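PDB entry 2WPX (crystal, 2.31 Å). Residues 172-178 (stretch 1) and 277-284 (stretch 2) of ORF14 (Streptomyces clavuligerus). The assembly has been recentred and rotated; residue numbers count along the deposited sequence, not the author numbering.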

# COMPACT_ATOMS: atom_id res chain seq x y z
N GLY A 172 25.72 1.25 13.48
CA GLY A 172 25.53 2.64 13.05
C GLY A 172 25.14 2.79 11.60
O GLY A 172 24.77 1.84 10.95
N VAL A 173 25.24 3.99 11.09
CA VAL A 173 24.93 4.28 9.69
C VAL A 173 26.27 4.38 8.94
O VAL A 173 27.24 4.97 9.43
CB VAL A 173 24.17 5.64 9.63
CG1 VAL A 173 23.72 6.03 8.18
CG2 VAL A 173 22.96 5.66 10.58
N PRO A 174 26.34 3.85 7.73
CA PRO A 174 27.55 3.86 6.90
C PRO A 174 27.85 5.32 6.49
O PRO A 174 26.94 6.20 6.52
CB PRO A 174 27.12 3.08 5.65
CG PRO A 174 25.80 2.43 6.03
CD PRO A 174 25.17 3.34 6.99
N ALA A 175 29.12 5.54 6.09
CA ALA A 175 29.60 6.85 5.63
C ALA A 175 28.95 7.23 4.31
O ALA A 175 28.66 6.37 3.48
CB ALA A 175 31.11 6.80 5.47
N VAL A 176 28.69 8.51 4.15
CA VAL A 176 28.29 9.09 2.88
C VAL A 176 29.46 9.16 1.91
O VAL A 176 30.54 9.66 2.23
CB VAL A 176 27.72 10.52 3.15
CG1 VAL A 176 27.02 11.10 1.93
CG2 VAL A 176 26.77 10.49 4.39
N PRO A 177 29.27 8.62 0.71
CA PRO A 177 30.34 8.62 -0.29
C PRO A 177 30.73 10.04 -0.70
O PRO A 177 29.87 10.93 -0.72
CB PRO A 177 29.71 7.88 -1.48
CG PRO A 177 28.29 7.61 -1.13
CD PRO A 177 28.16 7.73 0.37
N ALA A 178 32.01 10.23 -1.05
CA ALA A 178 32.53 11.52 -1.48
C ALA A 178 31.71 11.99 -2.65
O ALA A 178 31.32 11.20 -3.50
CB ALA A 178 34.00 11.38 -1.87
N GLY A 277 25.92 2.02 -7.86
CA GLY A 277 27.28 1.59 -7.61
C GLY A 277 27.96 2.26 -6.44
O GLY A 277 29.12 2.02 -6.20
N HIS A 278 27.22 3.09 -5.72
CA HIS A 278 27.75 3.74 -4.52
C HIS A 278 27.04 3.29 -3.25
O HIS A 278 27.21 3.91 -2.19
CB HIS A 278 27.62 5.25 -4.66
CG HIS A 278 28.31 5.79 -5.88
ND1 HIS A 278 27.71 5.87 -7.11
CD2 HIS A 278 29.59 6.22 -6.06
CE1 HIS A 278 28.57 6.33 -8.00
NE2 HIS A 278 29.72 6.55 -7.38
N ALA A 279 26.23 2.24 -3.33
CA ALA A 279 25.50 1.80 -2.12
C ALA A 279 24.58 2.86 -1.50
O ALA A 279 24.37 2.89 -0.29
CB ALA A 279 26.47 1.29 -1.07
N LEU A 280 24.01 3.71 -2.33
CA LEU A 280 23.00 4.68 -1.90
C LEU A 280 21.76 4.04 -1.26
O LEU A 280 21.25 4.52 -0.26
CB LEU A 280 22.58 5.52 -3.11
CG LEU A 280 23.37 6.80 -3.30
CD1 LEU A 280 24.64 6.84 -2.50
CD2 LEU A 280 23.57 7.16 -4.75
N GLY A 281 21.31 2.91 -1.77
CA GLY A 281 20.07 2.33 -1.20
C GLY A 281 20.20 1.84 0.23
O GLY A 281 19.30 2.02 1.05
N THR A 282 21.32 1.17 0.52
CA THR A 282 21.62 0.82 1.90
C THR A 282 21.80 2.07 2.77
O THR A 282 21.27 2.15 3.84
CB THR A 282 22.85 -0.10 1.98
OG1 THR A 282 22.55 -1.30 1.26
CG2 THR A 282 23.13 -0.47 3.42
N LEU A 283 22.53 3.05 2.29
CA LEU A 283 22.79 4.22 3.12
C LEU A 283 21.48 4.92 3.40
O LEU A 283 21.19 5.26 4.52
CB LEU A 283 23.73 5.19 2.41
CG LEU A 283 23.73 6.60 3.01
CD1 LEU A 283 24.46 6.61 4.35
CD2 LEU A 283 24.36 7.57 2.05
N LEU A 284 20.69 5.14 2.36
CA LEU A 284 19.39 5.76 2.46
C LEU A 284 18.42 5.03 3.45
O LEU A 284 17.84 5.66 4.32
CB LEU A 284 18.80 5.96 1.06
CG LEU A 284 19.40 7.13 0.27
CD1 LEU A 284 18.78 7.20 -1.11
CD2 LEU A 284 19.22 8.51 0.98

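The two stretches, at least 101 residues apart in sequence wherever they touch, meet through van der Waals packing, mostly between apolar side chains: no hydrogen bond crosses between them, and together they bury 299 Å². Stretch 1 has no regular secondary structure, whereas stretch 2 enters a helix at Leu280, with Ala279 at the N-cap position.

Most of the apolar contact is made by Leu283, which gives up 100 Å² to stretch 1, the largest share of any residue here. Its CA-to-CB bond points sideways, but with chi1 at 163° (t) and chi2 at 73° (p) the end of the side chain comes nearer to stretch 1, and its two methyls meet different parts of it. Leu283 CD1 packs against CG1 of Val173 at 3.9 Å and CD of Pro174 at 4.3 Å, while Leu283 CD2 lies 4.4 Å from CG1 of Val176 and 4.2 Å from CD of Pro177. A branched leucine suits this place because its forked end can follow an extended segment over several residues. Val173 and Val176 both adopt the t rotamer, and their CA-to-CB bonds point sideways; Val173 brings CG1 to the leucine, while both methyls of Val176 lie about equally near it.

The second apolar cluster centres on Pro177, whose CA-to-CB bond points toward stretch 2 and which loses 61 Å² to it. Pro177 CG reaches CD1 of Leu280 at 4.0 Å. Leu280 is itself buried, and its CA-to-CB bond runs sideways; chi angles of -92° and 15°, both between the usual wells, accompany a side chain whose end comes nearer to the proline. The compact ring offers carbon surface to both leucines, with CG near Leu280 and CD near Leu283.

Backbone atoms complete the contact by van der Waals packing. Pro174 O lies 3.3 Å from Leu283 CD1, the closest approach between the stretches; a methyl carbon is no conventional hydrogen-bond donor, so this is close packing rather than a polar link. Ala175 directs its CB away and contributes little beyond its carbonyl, with O 4.3 Å from Leu283 CD1. Pro177 CG sits 4.0 Å from His278 O and 4.3 Å from His278 CB, so the histidine takes part through its backbone and the base of its side chain, leaving its imidazole out of the proline contact.

Hydrogen bonding serves stretch 2 internally. Leu283 N donates to Ala279 O at 3.2 Å and Leu284 N to Leu280 O at 2.7 Å, helical bonds that hold the backbone from which Leu280 and Leu283 reach stretch 1.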